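Local coordinates for D-alanyl-D-alanine carboxypeptidase (Penicillin binding protein) family protein (PDB 6OSU) that probably removes the terminal D-alanine from peptidoglycan precursors as a serine D-alanyl-D-alanine carboxypeptidase of the S11 family, in cell wall biogenesis, at residues 42-47 with 328-333; 298-303 with 322-327. One frame throughout, in Å; residues are numbered along the deposited sequence.

Contact 1: residues 42-47 with 328-333; sequences TMDYRT and YENVLL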
loop_
_atom_site.group_PDB
_atom_site.type_symbol
_atom_site.label_atom_id
_atom_site.label_comp_id
_atom_site.label_asym_id
_atom_site.label_seq_id
_atom_site.Cartn_x
_atom_site.Cartn_y
_atom_site.Cartn_z
ATOM N N THR A 42 2.792 4.640 -8.276
ATOM C CA THR A 42 3.731 3.985 -7.378
ATOM C C THR A 42 4.107 4.976 -6.288
ATOM O O THR A 42 4.548 6.091 -6.585
ATOM C CB THR A 42 4.990 3.500 -8.109
ATOM O OG1 THR A 42 4.616 2.696 -9.236
ATOM C CG2 THR A 42 5.865 2.667 -7.173
ATOM N N MET A 43 3.933 4.568 -5.034
ATOM C CA MET A 43 4.111 5.454 -3.894
ATOM C C MET A 43 4.979 4.778 -2.844
ATOM O O MET A 43 4.838 3.578 -2.590
ATOM C CB MET A 43 2.748 5.839 -3.296
ATOM C CG MET A 43 2.809 6.437 -1.908
ATOM S SD MET A 43 1.170 6.675 -1.193
ATOM C CE MET A 43 0.483 7.882 -2.324
ATOM N N ASP A 44 5.884 5.549 -2.245
ATOM C CA ASP A 44 6.665 5.057 -1.119
ATOM C C ASP A 44 5.833 5.110 0.156
ATOM O O ASP A 44 5.075 6.055 0.386
ATOM C CB ASP A 44 7.949 5.872 -0.950
ATOM C CG ASP A 44 8.744 5.458 0.276
ATOM O OD1 ASP A 44 8.539 6.057 1.352
ATOM O OD2 ASP A 44 9.556 4.514 0.167
ATOM N N TYR A 45 5.979 4.080 0.990
ATOM C CA TYR A 45 5.081 3.919 2.127
ATOM C C TYR A 45 5.388 4.921 3.232
ATOM O O TYR A 45 4.477 5.553 3.780
ATOM C CB TYR A 45 5.160 2.488 2.657
ATOM C CG TYR A 45 4.528 2.327 4.018
ATOM C CD1 TYR A 45 3.153 2.446 4.185
ATOM C CD2 TYR A 45 5.307 2.064 5.138
ATOM C CE1 TYR A 45 2.573 2.311 5.429
ATOM C CE2 TYR A 45 4.735 1.923 6.387
ATOM C CZ TYR A 45 3.368 2.046 6.526
ATOM O OH TYR A 45 2.797 1.908 7.767
ATOM N N ARG A 46 6.666 5.084 3.578
ATOM C CA ARG A 46 7.004 5.911 4.731
ATOM C C ARG A 46 6.913 7.402 4.418
ATOM O O ARG A 46 6.501 8.190 5.276
ATOM C CB ARG A 46 8.397 5.547 5.245
ATOM C CG ARG A 46 8.424 4.241 6.029
ATOM C CD ARG A 46 9.819 3.904 6.519
ATOM N NE ARG A 46 10.745 3.668 5.416
ATOM C CZ ARG A 46 12.004 3.269 5.573
ATOM N NH1 ARG A 46 12.489 3.056 6.792
ATOM N NH2 ARG A 46 12.782 3.080 4.515
ATOM N N THR A 47 7.284 7.813 3.209
ATOM C CA THR A 47 7.240 9.229 2.868
ATOM C C THR A 47 5.925 9.648 2.231
ATOM O O THR A 47 5.623 10.848 2.202
ATOM C CB THR A 47 8.377 9.596 1.907
ATOM O OG1 THR A 47 8.212 8.872 0.680
ATOM C CG2 THR A 47 9.739 9.269 2.513
ATOM N N TYR A 328 15.410 3.984 -6.134
ATOM C CA TYR A 328 15.041 5.032 -5.194
ATOM C C TYR A 328 15.519 4.674 -3.792
ATOM O O TYR A 328 16.054 3.590 -3.541
ATOM C CB TYR A 328 13.530 5.285 -5.218
ATOM C CG TYR A 328 13.098 6.082 -6.423
ATOM C CD1 TYR A 328 13.023 7.467 -6.370
ATOM C CD2 TYR A 328 12.786 5.454 -7.622
ATOM C CE1 TYR A 328 12.636 8.207 -7.470
ATOM C CE2 TYR A 328 12.399 6.186 -8.731
ATOM C CZ TYR A 328 12.326 7.564 -8.647
ATOM O OH TYR A 328 11.944 8.299 -9.744
ATOM N N GLU A 329 15.301 5.606 -2.869
ATOM C CA GLU A 329 15.939 5.585 -1.563
ATOM C C GLU A 329 15.259 6.618 -0.679
ATOM O O GLU A 329 14.884 7.692 -1.160
ATOM C CB GLU A 329 17.434 5.896 -1.704
ATOM C CG GLU A 329 18.312 5.413 -0.578
ATOM C CD GLU A 329 19.776 5.399 -0.976
ATOM O OE1 GLU A 329 20.350 6.488 -1.182
ATOM O OE2 GLU A 329 20.349 4.294 -1.109
ATOM N N ASN A 330 15.092 6.288 0.598
ATOM C CA ASN A 330 14.559 7.222 1.583
ATOM C C ASN A 330 15.726 7.875 2.311
ATOM O O ASN A 330 16.588 7.177 2.859
ATOM C CB ASN A 330 13.623 6.522 2.569
ATOM C CG ASN A 330 12.226 6.326 2.008
ATOM O OD1 ASN A 330 11.961 6.638 0.847
ATOM N ND2 ASN A 330 11.326 5.803 2.829
ATOM N N VAL A 331 15.757 9.208 2.302
ATOM C CA VAL A 331 16.830 9.983 2.912
ATOM C C VAL A 331 16.219 11.098 3.751
ATOM O O VAL A 331 15.292 11.788 3.309
ATOM C CB VAL A 331 17.786 10.574 1.851
ATOM C CG1 VAL A 331 18.887 11.378 2.520
ATOM C CG2 VAL A 331 18.385 9.470 0.992
ATOM N N LEU A 332 16.737 11.274 4.965
ATOM C CA LEU A 332 16.385 12.420 5.800
ATOM C C LEU A 332 17.260 13.589 5.364
ATOM O O LEU A 332 18.394 13.733 5.822
ATOM C CB LEU A 332 16.572 12.100 7.278
ATOM C CG LEU A 332 16.193 13.228 8.241
ATOM C CD1 LEU A 332 14.683 13.430 8.262
ATOM C CD2 LEU A 332 16.727 12.963 9.640
ATOM N N LEU A 333 16.731 14.426 4.471
ATOM C CA LEU A 333 17.521 15.527 3.933
ATOM C C LEU A 333 17.706 16.646 4.951
ATOM O O LEU A 333 18.726 17.344 4.926
ATOM C CB LEU A 333 16.862 16.066 2.666
ATOM C CG LEU A 333 16.609 15.010 1.587
ATOM C CD1 LEU A 333 15.717 15.548 0.477
ATOM C CD2 LEU A 333 17.930 14.528 1.021
#

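Contact 2: residues 298-303 with 322-327; sequences ERFISV and RYALSK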
loop_
_atom_site.group_PDB
_atom_site.type_symbol
_atom_site.label_atom_id
_atom_site.label_comp_id
_atom_site.label_asym_id
_atom_site.label_seq_id
_atom_site.Cartn_x
_atom_site.Cartn_y
_atom_site.Cartn_z
ATOM N N GLU A 298 12.443 -0.809 2.889
ATOM C CA GLU A 298 11.858 0.082 1.891
ATOM C C GLU A 298 10.641 -0.599 1.263
ATOM O O GLU A 298 10.779 -1.583 0.527
ATOM C CB GLU A 298 12.897 0.456 0.834
ATOM C CG GLU A 298 12.453 1.519 -0.151
ATOM C CD GLU A 298 12.584 2.931 0.401
ATOM O OE1 GLU A 298 12.810 3.091 1.621
ATOM O OE2 GLU A 298 12.460 3.887 -0.393
ATOM N N ARG A 299 9.454 -0.084 1.567
ATOM C CA ARG A 299 8.201 -0.623 1.059
ATOM C C ARG A 299 7.575 0.350 0.071
ATOM O O ARG A 299 7.499 1.556 0.331
ATOM C CB ARG A 299 7.206 -0.904 2.189
ATOM C CG ARG A 299 5.796 -1.178 1.686
ATOM C CD ARG A 299 4.786 -1.300 2.808
ATOM N NE ARG A 299 5.077 -2.429 3.683
ATOM C CZ ARG A 299 4.795 -3.695 3.389
ATOM N NH1 ARG A 299 4.215 -4.002 2.235
ATOM N NH2 ARG A 299 5.098 -4.655 4.250
ATOM N N PHE A 300 7.118 -0.182 -1.057
ATOM C CA PHE A 300 6.421 0.604 -2.060
ATOM C C PHE A 300 5.023 0.048 -2.280
ATOM O O PHE A 300 4.778 -1.151 -2.119
ATOM C CB PHE A 300 7.188 0.632 -3.387
ATOM C CG PHE A 300 8.311 1.626 -3.408
ATOM C CD1 PHE A 300 8.060 2.966 -3.657
ATOM C CD2 PHE A 300 9.616 1.223 -3.169
ATOM C CE1 PHE A 300 9.091 3.887 -3.674
ATOM C CE2 PHE A 300 10.652 2.138 -3.185
ATOM C CZ PHE A 300 10.392 3.472 -3.438
ATOM N N ILE A 301 4.108 0.936 -2.648
ATOM C CA ILE A 301 2.734 0.581 -2.971
ATOM C C ILE A 301 2.486 0.937 -4.429
ATOM O O ILE A 301 2.776 2.060 -4.859
ATOM C CB ILE A 301 1.743 1.301 -2.040
ATOM C CG1 ILE A 301 1.905 0.783 -0.609
ATOM C CG2 ILE A 301 0.312 1.127 -2.534
ATOM C CD1 ILE A 301 1.292 1.688 0.441
ATOM N N SER A 302 1.974 -0.022 -5.191
ATOM C CA SER A 302 1.664 0.178 -6.597
ATOM C C SER A 302 0.210 -0.178 -6.850
ATOM O O SER A 302 -0.297 -1.173 -6.324
ATOM C CB SER A 302 2.562 -0.669 -7.500
ATOM O OG SER A 302 3.748 0.025 -7.836
ATOM N N VAL A 303 -0.453 0.653 -7.648
ATOM C CA VAL A 303 -1.796 0.391 -8.143
ATOM C C VAL A 303 -1.749 0.453 -9.661
ATOM O O VAL A 303 -1.234 1.422 -10.228
ATOM C CB VAL A 303 -2.818 1.400 -7.591
ATOM C CG1 VAL A 303 -4.199 1.085 -8.127
ATOM C CG2 VAL A 303 -2.812 1.385 -6.071
ATOM N N ARG A 322 9.702 -3.162 -9.122
ATOM C CA ARG A 322 11.138 -3.351 -9.317
ATOM C C ARG A 322 11.830 -2.029 -9.625
ATOM O O ARG A 322 12.940 -1.770 -9.145
ATOM C CB ARG A 322 11.375 -4.358 -10.439
ATOM C CG ARG A 322 12.829 -4.703 -10.685
ATOM C CD ARG A 322 12.987 -5.525 -11.959
ATOM N NE ARG A 322 11.771 -6.264 -12.298
ATOM C CZ ARG A 322 11.043 -6.054 -13.394
ATOM N NH1 ARG A 322 11.411 -5.131 -14.275
ATOM N NH2 ARG A 322 9.950 -6.775 -13.616
ATOM N N TYR A 323 11.183 -1.182 -10.428
ATOM C CA TYR A 323 11.752 0.118 -10.770
ATOM C C TYR A 323 11.910 0.998 -9.534
ATOM O O TYR A 323 12.954 1.635 -9.345
ATOM C CB TYR A 323 10.869 0.786 -11.826
ATOM C CG TYR A 323 11.106 2.259 -12.058
ATOM C CD1 TYR A 323 12.128 2.697 -12.890
ATOM C CD2 TYR A 323 10.279 3.213 -11.474
ATOM C CE1 TYR A 323 12.336 4.047 -13.117
ATOM C CE2 TYR A 323 10.477 4.563 -11.694
ATOM C CZ TYR A 323 11.506 4.975 -12.515
ATOM O OH TYR A 323 11.700 6.318 -12.734
ATOM N N ALA A 324 10.892 1.030 -8.668
ATOM C CA ALA A 324 10.967 1.863 -7.472
ATOM C C ALA A 324 11.972 1.313 -6.465
ATOM O O ALA A 324 12.751 2.075 -5.880
ATOM C CB ALA A 324 9.587 1.989 -6.830
ATOM N N LEU A 325 11.974 -0.005 -6.256
ATOM C CA LEU A 325 12.819 -0.592 -5.219
ATOM C C LEU A 325 14.301 -0.528 -5.574
ATOM O O LEU A 325 15.150 -0.508 -4.674
ATOM C CB LEU A 325 12.403 -2.040 -4.965
ATOM C CG LEU A 325 11.086 -2.256 -4.217
ATOM C CD1 LEU A 325 10.580 -3.677 -4.418
ATOM C CD2 LEU A 325 11.263 -1.956 -2.735
ATOM N N SER A 326 14.636 -0.494 -6.863
ATOM C CA SER A 326 16.028 -0.561 -7.288
ATOM C C SER A 326 16.630 0.790 -7.653
ATOM O O SER A 326 17.854 0.885 -7.788
ATOM C CB SER A 326 16.169 -1.506 -8.486
ATOM O OG SER A 326 15.552 -0.947 -9.631
ATOM N N LYS A 327 15.819 1.833 -7.824
ATOM C CA LYS A 327 16.339 3.126 -8.243
ATOM C C LYS A 327 16.108 4.243 -7.238
ATOM O O LYS A 327 16.594 5.357 -7.460
ATOM C CB LYS A 327 15.736 3.524 -9.599
ATOM C CG LYS A 327 15.964 2.479 -10.674
ATOM C CD LYS A 327 16.141 3.094 -12.044
ATOM C CE LYS A 327 16.959 2.173 -12.936
ATOM N NZ LYS A 327 18.329 1.960 -12.386
#

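Contact 1: residues 42-47 with 328-333
An Asx motif where strand 39-44 runs out, built on Asp44, receives the amide end of Asn330 from strand 328-334; the contact joins the carboxypeptidase domain to the start of the PBP5-type C-terminal domain. Within the motif Asp44 OD1 accepts two bonds from the same residue. Thr47 N donates to Asp44 OD1 at 2.8 Å, nearly straight (167°) and close to the line of the C-O bond, while Thr47 OG1 reaches Asp44 OD1 at 2.9 Å from above the carboxylate plane. Asp44 projects to this position with CG trans to its own backbone N (chi1 176°), and the turn 45-47 folds back over it. Asn330 approaches from the opposite direction, and its amide meets the Asp44 carboxylate with the two planes 70° apart. On one flank the methyl Thr47 CG2 packs against the Asn330 amide. On another, the Arg46 chain bends at its third torsion and passes its guanidinium slantwise across the Asn330 side chain, with Arg46 NH2 4.0 Å from Asn330 CB. Arg46 has its main polar partner in Glu298, through a salt bridge, and Thr47 OG1 is also bonded to Asp49 N and to Thr367 of strand 364-369, which pairs with 328-334. Asn330 thus enters a polar pocket in which the carboxylate groups of Asp44 and Glu298 come close together. Their mutual repulsion is probably eased by Arg46 and by the donors of Thr47, and the uncharged amide of Asn330 presumably adds no further charge beside the two carboxylates at this domain junction.

Contact 2: residues 298-303 with 322-327
Arg322 O, one turn before the end of helix 310-327, is gripped twice by Ser326: backbone Ser326 N donates at 3.1 Å to Arg322 O, and Ser326 OG donates at 2.8 Å to Arg322 O from the other face of the carbonyl plane. This doubled link ties the last turn, in which Ala324 and Leu325 meet strand 298-307 through apolar contacts. The centre of the contact is a CH-pi interaction. Ala324 CB stands 3.5 Å from the centroid of the Phe300 ring and only 3° off its normal, so the methyl carbon sits almost directly over the ring centre. The ring is set for this by its first torsion, which places Phe300 CG opposite the carbonyl carbon (chi1 -81°). The helix backbone also closes on the ring, Ala324 O lying 3.4 Å from Phe300 CE2. Leu325 approaches differently: its CD2 methyl comes in the ring plane to the edge, 3.6 Å from Phe300 CD2, the two side chains running in opposing directions. The same Leu325 CD2 rests 3.3 Å from the backbone Glu298 O, and so fills the corner between strand and ring. Short alanine and branched leucine, adjacent in sequence, thereby hold face and edge of one phenylalanine. The segments run nearly antiparallel (154°), their axes 8.9 Å apart at closest. Helix 310-327 packs on one face of the five-stranded antiparallel sheet characteristic of penicillin-recognising enzymes: Ala324 also touches Thr42 of strand 39-44, Leu325 touches Gln295 of strand 288-295, and helix 176-189 packs against Arg299, Ile301 and Val303 of strand 298-307.

How the contacts relate
Contact 2 is nested along the chain inside the loop closed by contact 1: helix 310-327 leads straight into strand 328-334, so the helix seated on Phe300 delivers Asn330 to Asp44. The centres of the two contacts are about 10 Å apart. Strands 39-44 and 298-307 are neighbours in one sheet, with Met43 O 2.7 Å from Ile301 N in a probable hydrogen bond. Glu298 spans both contacts: its OE1 forms the salt bridge to Arg46 NH2 at 2.9 Å, while its backbone takes part in the helix packing. Both contacts lie away from the predicted catalytic residues Ser64, Lys67 and Ser124; contact 1 lies at the join with the C-terminal domain, contact 2 inside the carboxypeptidase fold.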